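PDB 3NE8: N-acetylmuramoyl-l-alanine amidase from Bartonella henselae, which probably cleaves the amide bond between N-acetylmuramic acid and L-alanine in peptidoglycan, using a bound zinc ion, to remodel the cell wall during division. Local coordinates for residues Phe60-Glu65 / Lys117-Asp122; Val96-Asp101 / Pro185-Glu190; Glu102-Ile107 / Pro170-Asp175; Lys109-Ser114 / Ala174-Leu179. All blocks are in the same frame, centred on the assembly; numbering follows the deposited sequence. Where two conformers were deposited one is given.

Contact 1: residues Phe60-Glu65 / Lys117-Asp122; sequences FLRLSE and KVDLLD
F60 sets its CG anti to the backbone N (chi1 177°), and D122 sets its CG between backbone N and carbonyl carbon (chi1 59°); the ring and the carboxylate meet R62 between 60-65 and the 3-10 turn 118-122. R62 and D122 form a side-on salt bridge with their flat groups nearly coplanar. R62 NH2 reaches D122 OD1 at 2.8 Å on its syn lone pair, in an almost straight bond (172°), and R62 NE meets D122 OD2 at 2.9 Å, slightly out of the carboxylate plane. The D119 side chain stacks on one guanidinium face, its CB 4.0 Å above the plane and over the centre. D119 OD1 in turn accepts L63 N at 2.9 Å through its syn lone pair, and a water joins this same oxygen to L61 O. L63 is the first residue of helix 63-72, after N-cap R62, and D119 OD1 thus meets an N-terminal N-H; the helix end would probably stabilise its charge. F60 points its rim at backbone oxygens, with CE1 3.6 Å from V118 O and CZ 3.6 Å from D119 O. Beyond the two segments, R62 NH1 bonds P125 O and D122 OD1 accepts L124 N. A helix N terminus bonded by a carboxylate remote in sequence and flanked by a two-pronged Arg-Asp pair thus fastens the turn that follows helix 106-116, the helix whose E115 is a zinc ligand of this amidase.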
loop_
_atom_site.group_PDB
_atom_site.type_symbol
_atom_site.label_atom_id
_atom_site.label_comp_id
_atom_site.label_asym_id
_atom_site.label_seq_id
_atom_site.Cartn_x
_atom_site.Cartn_y
_atom_site.Cartn_z
ATOM N N PHE A 60 -18.994 -25.994 12.680
ATOM C CA PHE A 60 -18.521 -26.140 11.310
ATOM C C PHE A 60 -19.170 -25.071 10.427
ATOM O O PHE A 60 -20.377 -24.847 10.511
ATOM C CB PHE A 60 -18.884 -27.542 10.798
ATOM C CG PHE A 60 -18.502 -27.801 9.356
ATOM C CD1 PHE A 60 -17.252 -28.327 9.041
ATOM C CD2 PHE A 60 -19.383 -27.525 8.318
ATOM C CE1 PHE A 60 -16.892 -28.575 7.721
ATOM C CE2 PHE A 60 -19.019 -27.764 6.996
ATOM C CZ PHE A 60 -17.784 -28.293 6.700
ATOM N N LEU A 61 -18.371 -24.421 9.582
ATOM C CA LEU A 61 -18.878 -23.467 8.597
ATOM C C LEU A 61 -18.246 -23.733 7.250
ATOM O O LEU A 61 -17.028 -23.867 7.139
ATOM C CB LEU A 61 -18.534 -22.031 8.996
ATOM C CG LEU A 61 -19.200 -21.428 10.229
ATOM C CD1 LEU A 61 -18.594 -20.048 10.515
ATOM C CD2 LEU A 61 -20.696 -21.333 10.038
ATOM N N ARG A 62 -19.075 -23.799 6.218
ATOM C CA ARG A 62 -18.558 -23.833 4.859
ATOM C C ARG A 62 -17.789 -22.550 4.552
ATOM O O ARG A 62 -18.074 -21.482 5.104
ATOM C CB ARG A 62 -19.698 -24.027 3.866
ATOM C CG ARG A 62 -20.316 -25.420 3.958
ATOM C CD ARG A 62 -20.572 -26.000 2.611
ATOM N NE ARG A 62 -20.611 -27.461 2.609
ATOM C CZ ARG A 62 -20.600 -28.160 1.487
ATOM N NH1 ARG A 62 -20.539 -27.516 0.326
ATOM N NH2 ARG A 62 -20.636 -29.481 1.507
ATOM N N LEU A 63 -16.820 -22.652 3.655
ATOM C CA LEU A 63 -15.994 -21.498 3.312
ATOM C C LEU A 63 -16.839 -20.333 2.779
ATOM O O LEU A 63 -16.599 -19.169 3.138
ATOM C CB LEU A 63 -14.896 -21.900 2.329
ATOM C CG LEU A 63 -13.950 -22.994 2.848
ATOM C CD1 LEU A 63 -12.821 -23.223 1.853
ATOM C CD2 LEU A 63 -13.393 -22.660 4.227
ATOM N N SER A 64 -17.836 -20.633 1.957
ATOM C CA SER A 64 -18.687 -19.580 1.423
ATOM C C SER A 64 -19.458 -18.847 2.515
ATOM O O SER A 64 -19.778 -17.657 2.372
ATOM C CB SER A 64 -19.659 -20.150 0.393
ATOM O OG SER A 64 -20.534 -21.087 1.004
ATOM N N GLU A 65 -19.796 -19.547 3.595
ATOM C CA GLU A 65 -20.506 -18.911 4.692
ATOM C C GLU A 65 -19.585 -17.948 5.445
ATOM O O GLU A 65 -20.030 -16.909 5.926
ATOM C CB GLU A 65 -21.083 -19.958 5.643
ATOM C CG GLU A 65 -22.120 -19.411 6.596
ATOM C CD GLU A 65 -23.438 -19.090 5.908
ATOM O OE1 GLU A 65 -23.637 -19.532 4.757
ATOM O OE2 GLU A 65 -24.276 -18.400 6.521
ATOM N N LYS A 117 -10.947 -28.392 0.236
ATOM C CA LYS A 117 -11.709 -29.636 0.292
ATOM C C LYS A 117 -12.432 -29.863 1.612
ATOM O O LYS A 117 -13.286 -30.738 1.708
ATOM C CB LYS A 117 -10.799 -30.826 -0.011
ATOM C CG LYS A 117 -10.346 -30.879 -1.459
ATOM C CD LYS A 117 -9.292 -31.946 -1.693
ATOM C CE LYS A 117 -8.746 -31.862 -3.111
ATOM N NZ LYS A 117 -7.618 -32.808 -3.335
ATOM N N VAL A 118 -12.099 -29.082 2.636
ATOM C CA VAL A 118 -12.716 -29.313 3.947
ATOM C C VAL A 118 -14.229 -29.098 3.972
ATOM O O VAL A 118 -14.915 -29.646 4.846
ATOM C CB VAL A 118 -12.051 -28.496 5.075
ATOM C CG1 VAL A 118 -10.585 -28.877 5.205
ATOM C CG2 VAL A 118 -12.231 -27.011 4.839
ATOM N N ASP A 119 -14.766 -28.349 3.012
ATOM C CA ASP A 119 -16.217 -28.196 2.917
ATOM C C ASP A 119 -16.907 -29.555 2.880
ATOM O O ASP A 119 -18.019 -29.712 3.388
ATOM C CB ASP A 119 -16.616 -27.467 1.634
ATOM C CG ASP A 119 -16.511 -25.958 1.736
ATOM O OD1 ASP A 119 -16.386 -25.406 2.846
ATOM O OD2 ASP A 119 -16.598 -25.325 0.665
ATOM N N LEU A 120 -16.256 -30.526 2.248
ATOM C CA LEU A 120 -16.872 -31.830 2.018
ATOM C C LEU A 120 -16.997 -32.656 3.287
ATOM O O LEU A 120 -17.657 -33.690 3.275
ATOM C CB LEU A 120 -16.084 -32.619 0.973
ATOM C CG LEU A 120 -15.958 -31.969 -0.406
ATOM C CD1 LEU A 120 -15.158 -32.850 -1.364
ATOM C CD2 LEU A 120 -17.325 -31.651 -0.992
ATOM N N LEU A 121 -16.397 -32.195 4.382
ATOM C CA LEU A 121 -16.434 -32.961 5.625
ATOM C C LEU A 121 -17.820 -33.033 6.266
ATOM O O LEU A 121 -18.042 -33.849 7.164
ATOM C CB LEU A 121 -15.411 -32.426 6.628
ATOM C CG LEU A 121 -13.954 -32.599 6.193
ATOM C CD1 LEU A 121 -13.024 -31.807 7.112
ATOM C CD2 LEU A 121 -13.552 -34.067 6.134
ATOM N N ASP A 122 -18.755 -32.198 5.814
ATOM C CA ASP A 122 -20.136 -32.329 6.283
ATOM C C ASP A 122 -20.885 -33.407 5.495
ATOM O O ASP A 122 -22.047 -33.717 5.781
ATOM C CB ASP A 122 -20.890 -30.992 6.252
ATOM C CG ASP A 122 -20.961 -30.374 4.866
ATOM O OD1 ASP A 122 -20.695 -31.074 3.866
ATOM O OD2 ASP A 122 -21.298 -29.165 4.795
HETATM O O HOH W 1 -15.468 -25.649 5.558
#

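Contact 2: residues Val96-Asp101 / Pro185-Glu190; sequences VYTISD and PSVLIE
The Y97 ring turns its edge toward strand 186-190: L188 O lies in the ring plane beside CD2, and E190 CG approaches CE2 to 3.6 Å near that plane, with the E190 carboxylate almost perpendicular to the ring. F176 adds an edge-to-face pairing with Y97 from outside the two segments. This is the one antiparallel pairing in an otherwise parallel six-stranded sheet at the core of the zinc amidase fold, strand 186-190 lying between 77-82 and 94-99. Y97 and L188 are the hydrogen-bonded pair: Y97 N donates to L188 O at 2.8 Å and L188 N to Y97 O at 2.9 Å, both nearly straight. Their side chains run side by side in the same direction and touch at Y97 CD2 and L188 CD2. V96 and I189 form the neighbouring non-hydrogen-bonded pair, directed to the other face, where V96 also packs on A152 and V155 of helix 135-161. V96 CG1, anti to its backbone N (chi1 -173°), rests 3.8 Å from V187 CB, and V187 CG1 reaches on to T98 CG2 at 4.0 Å. The polar ends are engaged elsewhere, Y97 OH with Y193 OH and E190 OE1 with the backbone N of the zinc ligand D84. Where the strands part, a water accepts from I99 N at 2.9 Å and donates to S186 O at 2.8 Å.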
loop_
_atom_site.group_PDB
_atom_site.type_symbol
_atom_site.label_atom_id
_atom_site.label_comp_id
_atom_site.label_asym_id
_atom_site.label_seq_id
_atom_site.Cartn_x
_atom_site.Cartn_y
_atom_site.Cartn_z
ATOM N N VAL A 96 1.775 -15.577 5.139
ATOM C CA VAL A 96 0.549 -14.899 4.724
ATOM C C VAL A 96 0.262 -15.232 3.270
ATOM O O VAL A 96 1.143 -15.091 2.401
ATOM C CB VAL A 96 0.622 -13.373 4.898
ATOM C CG1 VAL A 96 -0.741 -12.751 4.608
ATOM C CG2 VAL A 96 1.088 -13.005 6.292
ATOM N N TYR A 97 -0.959 -15.674 3.000
ATOM C CA TYR A 97 -1.405 -15.990 1.651
ATOM C C TYR A 97 -2.470 -15.016 1.180
ATOM O O TYR A 97 -3.366 -14.629 1.934
ATOM C CB TYR A 97 -1.987 -17.410 1.562
ATOM C CG TYR A 97 -1.001 -18.504 1.873
ATOM C CD1 TYR A 97 -0.329 -19.165 0.853
ATOM C CD2 TYR A 97 -0.740 -18.879 3.183
ATOM C CE1 TYR A 97 0.582 -20.177 1.137
ATOM C CE2 TYR A 97 0.164 -19.879 3.475
ATOM C CZ TYR A 97 0.828 -20.527 2.451
ATOM O OH TYR A 97 1.752 -21.524 2.723
ATOM N N THR A 98 -2.361 -14.617 -0.083
ATOM C CA THR A 98 -3.423 -13.899 -0.779
ATOM C C THR A 98 -3.946 -14.776 -1.912
ATOM O O THR A 98 -3.340 -15.810 -2.225
ATOM C CB THR A 98 -2.923 -12.555 -1.331
ATOM O OG1 THR A 98 -1.681 -12.746 -2.024
ATOM C CG2 THR A 98 -2.693 -11.595 -0.188
ATOM N N ILE A 99 -5.050 -14.377 -2.533
ATOM C CA ILE A 99 -5.666 -15.213 -3.552
ATOM C C ILE A 99 -5.004 -15.012 -4.913
ATOM O O ILE A 99 -4.530 -13.920 -5.241
ATOM C CB ILE A 99 -7.179 -14.954 -3.659
ATOM C CG1 ILE A 99 -7.866 -16.110 -4.400
ATOM C CG2 ILE A 99 -7.454 -13.612 -4.330
ATOM C CD1 ILE A 99 -9.376 -16.092 -4.323
ATOM N N SER A 100 -4.974 -16.078 -5.705
ATOM C CA SER A 100 -4.468 -16.030 -7.070
ATOM C C SER A 100 -4.947 -17.286 -7.771
ATOM O O SER A 100 -5.073 -18.338 -7.145
ATOM C CB SER A 100 -2.945 -16.012 -7.079
ATOM O OG SER A 100 -2.452 -16.001 -8.410
ATOM N N ASP A 101 -5.195 -17.189 -9.073
ATOM C CA ASP A 101 -5.575 -18.364 -9.848
ATOM C C ASP A 101 -4.383 -19.308 -9.964
ATOM O O ASP A 101 -4.534 -20.529 -9.953
ATOM C CB ASP A 101 -6.054 -17.953 -11.239
ATOM C CG ASP A 101 -7.466 -17.398 -11.233
ATOM O OD1 ASP A 101 -8.194 -17.625 -10.243
ATOM O OD2 ASP A 101 -7.851 -16.744 -12.226
ATOM N N PRO A 185 -10.958 -6.887 1.305
ATOM C CA PRO A 185 -9.557 -7.323 1.296
ATOM C C PRO A 185 -9.410 -8.521 2.224
ATOM O O PRO A 185 -9.932 -8.470 3.347
ATOM C CB PRO A 185 -8.809 -6.096 1.840
ATOM C CG PRO A 185 -9.686 -4.941 1.438
ATOM C CD PRO A 185 -11.095 -5.453 1.620
ATOM N N SER A 186 -8.724 -9.572 1.776
ATOM C CA SER A 186 -8.704 -10.851 2.479
ATOM C C SER A 186 -7.327 -11.477 2.440
ATOM O O SER A 186 -6.687 -11.523 1.370
ATOM C CB SER A 186 -9.698 -11.829 1.825
ATOM O OG SER A 186 -11.034 -11.354 1.886
ATOM N N VAL A 187 -6.879 -11.988 3.587
ATOM C CA VAL A 187 -5.661 -12.778 3.638
ATOM C C VAL A 187 -5.893 -14.017 4.487
ATOM O O VAL A 187 -6.786 -14.042 5.350
ATOM C CB VAL A 187 -4.453 -11.983 4.215
ATOM C CG1 VAL A 187 -4.175 -10.729 3.390
ATOM C CG2 VAL A 187 -4.661 -11.634 5.690
ATOM N N LEU A 188 -5.065 -15.029 4.265
ATOM C CA LEU A 188 -5.045 -16.225 5.087
ATOM C C LEU A 188 -3.693 -16.276 5.780
ATOM O O LEU A 188 -2.644 -16.253 5.125
ATOM C CB LEU A 188 -5.284 -17.472 4.229
ATOM C CG LEU A 188 -5.393 -18.811 4.965
ATOM C CD1 LEU A 188 -6.288 -19.764 4.189
ATOM C CD2 LEU A 188 -4.037 -19.434 5.238
ATOM N N ILE A 189 -3.701 -16.305 7.106
ATOM C CA ILE A 189 -2.457 -16.330 7.863
ATOM C C ILE A 189 -2.264 -17.691 8.488
ATOM O O ILE A 189 -3.132 -18.174 9.219
ATOM C CB ILE A 189 -2.432 -15.265 8.965
ATOM C CG1 ILE A 189 -2.577 -13.876 8.343
ATOM C CG2 ILE A 189 -1.141 -15.363 9.778
ATOM C CD1 ILE A 189 -2.549 -12.738 9.346
ATOM N N GLU A 190 -1.151 -18.339 8.156
ATOM C CA GLU A 190 -0.731 -19.532 8.876
ATOM C C GLU A 190 0.084 -19.044 10.051
ATOM O O GLU A 190 1.151 -18.451 9.873
ATOM C CB GLU A 190 0.125 -20.448 7.999
ATOM C CG GLU A 190 -0.611 -21.049 6.819
ATOM C CD GLU A 190 -1.565 -22.170 7.184
ATOM O OE1 GLU A 190 -1.561 -22.642 8.343
ATOM O OE2 GLU A 190 -2.329 -22.589 6.280
HETATM O O HOH W 2 -6.427 -12.046 -1.383
#

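Contact 3: residues Glu102-Ile107 / Pro170-Asp175; sequences EASDAI and PHRYAD
S104 lays its CB over the middle of the Y173 ring, 3.5 Å from the centroid and only 9° off the ring normal, a CH-pi contact close to the axis. E102 O sits in plane at the edge of the same ring, 3.4 Å from Y173 CD1. The backbone of Y173 is bonded in both directions by this one serine: S104 N donates to Y173 O at 2.8 Å, and Y173 N donates to S104 OG at 3.1 Å. S104 OG, held between its backbone N and carbonyl carbon (chi1 51°), donates a hydrogen bond to D105 OD1 at 2.8 Å, meeting that oxygen from above the carboxylate plane. The segment 102-105 thus passes alongside residues 172-174 of strand 170-174, an outermost strand of the chain's central sheet, just before helix 106-116 begins. D105 is the N-cap of that helix, its OD2 accepting A108 N. R172 crosses D105 at about a right angle, guanidinium and carboxylate nearly perpendicular. Their salt bridge, from R172 NH1 to D105 OD2 at 3.2 Å, is weak as a hydrogen bond because the angle at hydrogen is 122°; NE and NH2 of R172 bond the carbonyls of N169 and N168 instead. R172 CD also packs against D105 OD1. Toward the C-terminal end of the strand A174 CB meets A103 CB at 3.9 Å; at the other end H171 ND1 is hydrogen-bonded to K229 NZ of the second subunit.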
loop_
_atom_site.group_PDB
_atom_site.type_symbol
_atom_site.label_atom_id
_atom_site.label_comp_id
_atom_site.label_asym_id
_atom_site.label_seq_id
_atom_site.Cartn_x
_atom_site.Cartn_y
_atom_site.Cartn_z
ATOM N N GLU A 102 -3.197 -18.720 -10.060
ATOM C CA GLU A 102 -1.952 -19.459 -10.210
ATOM C C GLU A 102 -1.141 -19.386 -8.918
ATOM O O GLU A 102 -0.829 -18.297 -8.434
ATOM C CB GLU A 102 -1.149 -18.862 -11.368
ATOM C CG GLU A 102 0.024 -19.700 -11.843
ATOM C CD GLU A 102 0.617 -19.175 -13.142
ATOM O OE1 GLU A 102 1.095 -19.995 -13.956
ATOM O OE2 GLU A 102 0.597 -17.943 -13.354
ATOM N N ALA A 103 -0.789 -20.546 -8.372
ATOM C CA ALA A 103 -0.090 -20.609 -7.090
ATOM C C ALA A 103 1.342 -20.102 -7.184
ATOM O O ALA A 103 1.991 -20.222 -8.233
ATOM C CB ALA A 103 -0.100 -22.020 -6.558
ATOM N N SER A 104 1.841 -19.548 -6.085
ATOM C CA SER A 104 3.211 -19.039 -6.033
ATOM C C SER A 104 4.245 -20.158 -6.104
ATOM O O SER A 104 5.372 -19.948 -6.559
ATOM C CB SER A 104 3.430 -18.222 -4.757
ATOM O OG SER A 104 3.003 -18.944 -3.610
ATOM N N ASP A 105 3.854 -21.343 -5.654
ATOM C CA ASP A 105 4.772 -22.464 -5.522
ATOM C C ASP A 105 3.979 -23.727 -5.237
ATOM O O ASP A 105 2.778 -23.665 -4.955
ATOM C CB ASP A 105 5.777 -22.203 -4.397
ATOM C CG ASP A 105 5.102 -21.949 -3.061
ATOM O OD1 ASP A 105 4.911 -20.769 -2.702
ATOM O OD2 ASP A 105 4.770 -22.932 -2.373
ATOM N N ALA A 106 4.651 -24.871 -5.287
ATOM C CA ALA A 106 3.989 -26.158 -5.144
ATOM C C ALA A 106 3.384 -26.388 -3.764
ATOM O O ALA A 106 2.354 -27.045 -3.649
ATOM C CB ALA A 106 4.947 -27.290 -5.502
ATOM N N ILE A 107 4.026 -25.871 -2.721
ATOM C CA ILE A 107 3.496 -26.019 -1.369
ATOM C C ILE A 107 2.184 -25.251 -1.227
ATOM O O ILE A 107 1.200 -25.766 -0.687
ATOM C CB ILE A 107 4.503 -25.530 -0.302
ATOM C CG1 ILE A 107 5.690 -26.493 -0.202
ATOM C CG2 ILE A 107 3.823 -25.387 1.050
ATOM C CD1 ILE A 107 5.348 -27.839 0.410
ATOM N N PRO A 170 7.661 -15.440 2.746
ATOM C CA PRO A 170 6.505 -15.504 3.648
ATOM C C PRO A 170 5.212 -14.924 3.078
ATOM O O PRO A 170 4.168 -15.121 3.707
ATOM C CB PRO A 170 6.972 -14.692 4.860
ATOM C CG PRO A 170 7.903 -13.692 4.281
ATOM C CD PRO A 170 8.633 -14.415 3.166
ATOM N N HIS A 171 5.259 -14.228 1.947
ATOM C CA HIS A 171 4.030 -13.883 1.246
ATOM C C HIS A 171 3.858 -14.803 0.048
ATOM O O HIS A 171 4.620 -14.718 -0.914
ATOM C CB HIS A 171 3.994 -12.418 0.799
ATOM C CG HIS A 171 2.799 -12.092 -0.040
ATOM N ND1 HIS A 171 2.856 -11.274 -1.148
ATOM C CD2 HIS A 171 1.522 -12.534 0.034
ATOM C CE1 HIS A 171 1.656 -11.197 -1.697
ATOM N NE2 HIS A 171 0.828 -11.953 -0.996
ATOM N N ARG A 172 2.866 -15.683 0.122
ATOM C CA ARG A 172 2.575 -16.638 -0.936
ATOM C C ARG A 172 1.141 -16.460 -1.415
ATOM O O ARG A 172 0.404 -15.602 -0.918
ATOM C CB ARG A 172 2.837 -18.066 -0.450
ATOM C CG ARG A 172 4.274 -18.261 0.002
ATOM C CD ARG A 172 4.607 -19.692 0.355
ATOM N NE ARG A 172 5.981 -19.788 0.845
ATOM C CZ ARG A 172 6.727 -20.885 0.787
ATOM N NH1 ARG A 172 6.243 -21.999 0.253
ATOM N NH2 ARG A 172 7.963 -20.860 1.269
ATOM N N TYR A 173 0.734 -17.252 -2.399
ATOM C CA TYR A 173 -0.611 -17.104 -2.941
ATOM C C TYR A 173 -1.060 -18.354 -3.673
ATOM O O TYR A 173 -0.245 -19.117 -4.201
ATOM C CB TYR A 173 -0.731 -15.859 -3.834
ATOM C CG TYR A 173 0.417 -15.670 -4.791
ATOM C CD1 TYR A 173 0.421 -16.284 -6.033
ATOM C CD2 TYR A 173 1.490 -14.857 -4.456
ATOM C CE1 TYR A 173 1.479 -16.108 -6.915
ATOM C CE2 TYR A 173 2.549 -14.673 -5.329
ATOM C CZ TYR A 173 2.531 -15.301 -6.552
ATOM O OH TYR A 173 3.580 -15.125 -7.431
ATOM N N ALA A 174 -2.365 -18.580 -3.656
ATOM C CA ALA A 174 -2.972 -19.708 -4.339
ATOM C C ALA A 174 -4.473 -19.496 -4.320
ATOM O O ALA A 174 -4.958 -18.509 -3.766
ATOM C CB ALA A 174 -2.597 -21.032 -3.668
ATOM N N ASP A 175 -5.210 -20.419 -4.926
ATOM C CA ASP A 175 -6.638 -20.236 -5.137
ATOM C C ASP A 175 -7.458 -20.705 -3.927
ATOM O O ASP A 175 -8.204 -21.685 -4.001
ATOM C CB ASP A 175 -7.045 -20.982 -6.410
ATOM C CG ASP A 175 -8.446 -20.653 -6.867
ATOM O OD1 ASP A 175 -8.984 -19.589 -6.497
ATOM O OD2 ASP A 175 -9.009 -21.472 -7.624
#

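Contact 4: residues Lys109-Ser114 / Ala174-Leu179; sequences KSLAES and ADFQVL
D175 O accepts N116 ND2 and, in one of two conformers of Q177, Q177 NE2 at 3.2 Å, at the point where the chain of 174-179 turns next to A112. In that conformer the Q177 donor stands above the carbonyl plane, 59° out of it. D175 is the centre of an inverse gamma turn, closed by a weak bond from F176 N to A174 O, and this tight bend presents A174 and F176 to the same small residue of helix 109-114. A112 CB sits over the centre of the F176 ring, 3.7 Å from the centroid and 10° off the normal, making a CH-pi contact. A112 CA also approaches the ring, 3.5 Å from F176 CE1. A112 CB meets A174 CB at 3.7 Å as well, so one methyl group serves both partners. L111 instead touches the ring at its edge, with CD2 4.1 Å from F176 CZ. L111 further packs on E190 and Y97, and F176 on L188, so the helix reaches the central sheet both directly, through L111, and by way of the F176 ring. Between 109-114 and 174-179 themselves there is no hydrogen bond; the polar ties come from N116, just past this part of the helix, whose OD1 also bonds Q177 N. A methyl over a ring face and a methyl on a methyl depend on close fit rather than directed bonds, here in the helix that carries the zinc ligand E115.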
loop_
_atom_site.group_PDB
_atom_site.type_symbol
_atom_site.label_atom_id
_atom_site.label_comp_id
_atom_site.label_asym_id
_atom_site.label_seq_id
_atom_site.Cartn_x
_atom_site.Cartn_y
_atom_site.Cartn_z
ATOM N N LYS A 109 0.170 -24.369 -3.628
ATOM C CA LYS A 109 -0.841 -24.982 -4.477
ATOM C C LYS A 109 -1.492 -26.171 -3.774
ATOM O O LYS A 109 -2.717 -26.311 -3.758
ATOM C CB LYS A 109 -0.213 -25.426 -5.802
ATOM C CG LYS A 109 -1.215 -25.961 -6.811
ATOM C CD LYS A 109 -0.517 -26.438 -8.079
ATOM C CE LYS A 109 -1.486 -27.151 -9.002
ATOM N NZ LYS A 109 -2.538 -26.230 -9.503
ATOM N N SER A 110 -0.669 -27.026 -3.186
ATOM C CA SER A 110 -1.173 -28.211 -2.509
ATOM C C SER A 110 -1.968 -27.822 -1.269
ATOM O O SER A 110 -2.983 -28.440 -0.954
ATOM C CB SER A 110 -0.017 -29.129 -2.121
ATOM O OG SER A 110 -0.503 -30.373 -1.658
ATOM N N LEU A 111 -1.498 -26.796 -0.563
ATOM C CA LEU A 111 -2.191 -26.343 0.639
ATOM C C LEU A 111 -3.595 -25.843 0.310
ATOM O O LEU A 111 -4.555 -26.200 0.987
ATOM C CB LEU A 111 -1.386 -25.261 1.354
ATOM C CG LEU A 111 -2.021 -24.641 2.602
ATOM C CD1 LEU A 111 -2.271 -25.685 3.697
ATOM C CD2 LEU A 111 -1.144 -23.504 3.115
ATOM N N ALA A 112 -3.725 -25.022 -0.726
ATOM C CA ALA A 112 -5.043 -24.534 -1.120
ATOM C C ALA A 112 -5.965 -25.669 -1.549
ATOM O O ALA A 112 -7.145 -25.668 -1.217
ATOM C CB ALA A 112 -4.931 -23.491 -2.223
ATOM N N GLU A 113 -5.431 -26.634 -2.290
ATOM C CA GLU A 113 -6.232 -27.776 -2.718
ATOM C C GLU A 113 -6.835 -28.476 -1.513
ATOM O O GLU A 113 -8.030 -28.779 -1.483
ATOM C CB GLU A 113 -5.383 -28.772 -3.510
ATOM C CG GLU A 113 -4.973 -28.293 -4.894
ATOM C CD GLU A 113 -3.966 -29.219 -5.560
ATOM O OE1 GLU A 113 -3.703 -29.043 -6.770
ATOM O OE2 GLU A 113 -3.436 -30.121 -4.876
ATOM N N SER A 114 -6.000 -28.729 -0.512
ATOM C CA SER A 114 -6.445 -29.435 0.680
ATOM C C SER A 114 -7.398 -28.595 1.524
ATOM O O SER A 114 -8.405 -29.098 2.030
ATOM C CB SER A 114 -5.244 -29.863 1.523
ATOM O OG SER A 114 -4.502 -30.870 0.864
ATOM N N ALA A 174 -2.365 -18.580 -3.656
ATOM C CA ALA A 174 -2.972 -19.708 -4.339
ATOM C C ALA A 174 -4.473 -19.496 -4.320
ATOM O O ALA A 174 -4.958 -18.509 -3.766
ATOM C CB ALA A 174 -2.597 -21.032 -3.668
ATOM N N ASP A 175 -5.210 -20.419 -4.926
ATOM C CA ASP A 175 -6.638 -20.236 -5.137
ATOM C C ASP A 175 -7.458 -20.705 -3.927
ATOM O O ASP A 175 -8.204 -21.685 -4.001
ATOM C CB ASP A 175 -7.045 -20.982 -6.410
ATOM C CG ASP A 175 -8.446 -20.653 -6.867
ATOM O OD1 ASP A 175 -8.984 -19.589 -6.497
ATOM O OD2 ASP A 175 -9.009 -21.472 -7.624
ATOM N N PHE A 176 -7.308 -20.001 -2.812
ATOM C CA PHE A 176 -8.054 -20.300 -1.585
ATOM C C PHE A 176 -9.488 -19.770 -1.683
ATOM O O PHE A 176 -9.702 -18.558 -1.822
ATOM C CB PHE A 176 -7.378 -19.643 -0.380
ATOM C CG PHE A 176 -6.055 -20.249 -0.008
ATOM C CD1 PHE A 176 -5.994 -21.359 0.814
ATOM C CD2 PHE A 176 -4.869 -19.692 -0.463
ATOM C CE1 PHE A 176 -4.769 -21.914 1.166
ATOM C CE2 PHE A 176 -3.648 -20.239 -0.113
ATOM C CZ PHE A 176 -3.594 -21.344 0.701
ATOM N N GLN A 177 -10.469 -20.664 -1.594
ATOM C CA GLN A 177 -11.862 -20.248 -1.716
ATOM C C GLN A 177 -12.314 -19.298 -0.606
ATOM O O GLN A 177 -13.213 -18.484 -0.811
ATOM C CB GLN A 177 -12.788 -21.468 -1.786
ATOM C CG GLN A 177 -12.564 -22.333 -3.016
ATOM C CD GLN A 177 -12.519 -21.521 -4.292
ATOM O OE1 GLN A 177 -13.548 -21.058 -4.787
ATOM N NE2 GLN A 177 -11.320 -21.339 -4.833
ATOM N N VAL A 178 -11.681 -19.370 0.557
ATOM C CA VAL A 178 -12.089 -18.487 1.646
ATOM C C VAL A 178 -11.650 -17.040 1.396
ATOM O O VAL A 178 -12.104 -16.125 2.095
ATOM C CB VAL A 178 -11.592 -19.001 3.016
ATOM C CG1 VAL A 178 -10.134 -18.620 3.260
ATOM C CG2 VAL A 178 -12.486 -18.478 4.138
ATOM N N LEU A 179 -10.799 -16.833 0.388
ATOM C CA LEU A 179 -10.296 -15.501 0.057
ATOM C C LEU A 179 -11.015 -14.878 -1.146
ATOM O O LEU A 179 -10.529 -13.899 -1.713
ATOM C CB LEU A 179 -8.781 -15.548 -0.194
ATOM C CG LEU A 179 -7.910 -16.087 0.947
ATOM C CD1 LEU A 179 -6.425 -16.001 0.587
ATOM C CD2 LEU A 179 -8.206 -15.345 2.256
#

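From the N terminus, 60-65 is the first segment met, and its return partner 117-122 closes contact 1 just past helix 106-116. Strand 94-99 and that helix lie inside this loop, yet their partners come much later, so contact 1 crosses contacts 2, 3 and 4. Contact 2 closes the widest of the four loops, joining 96-101 to 185-190 within the sheet, and encloses contacts 3 and 4. Those two end on the same part of the chain, sharing A174 and D175: contact 3 ties the approach to helix 106-116 to edge strand 170-174, and contact 4 seats the helix on the following turn. L63 CD1 packs on Q177 CB, linking contact 1 to contact 4.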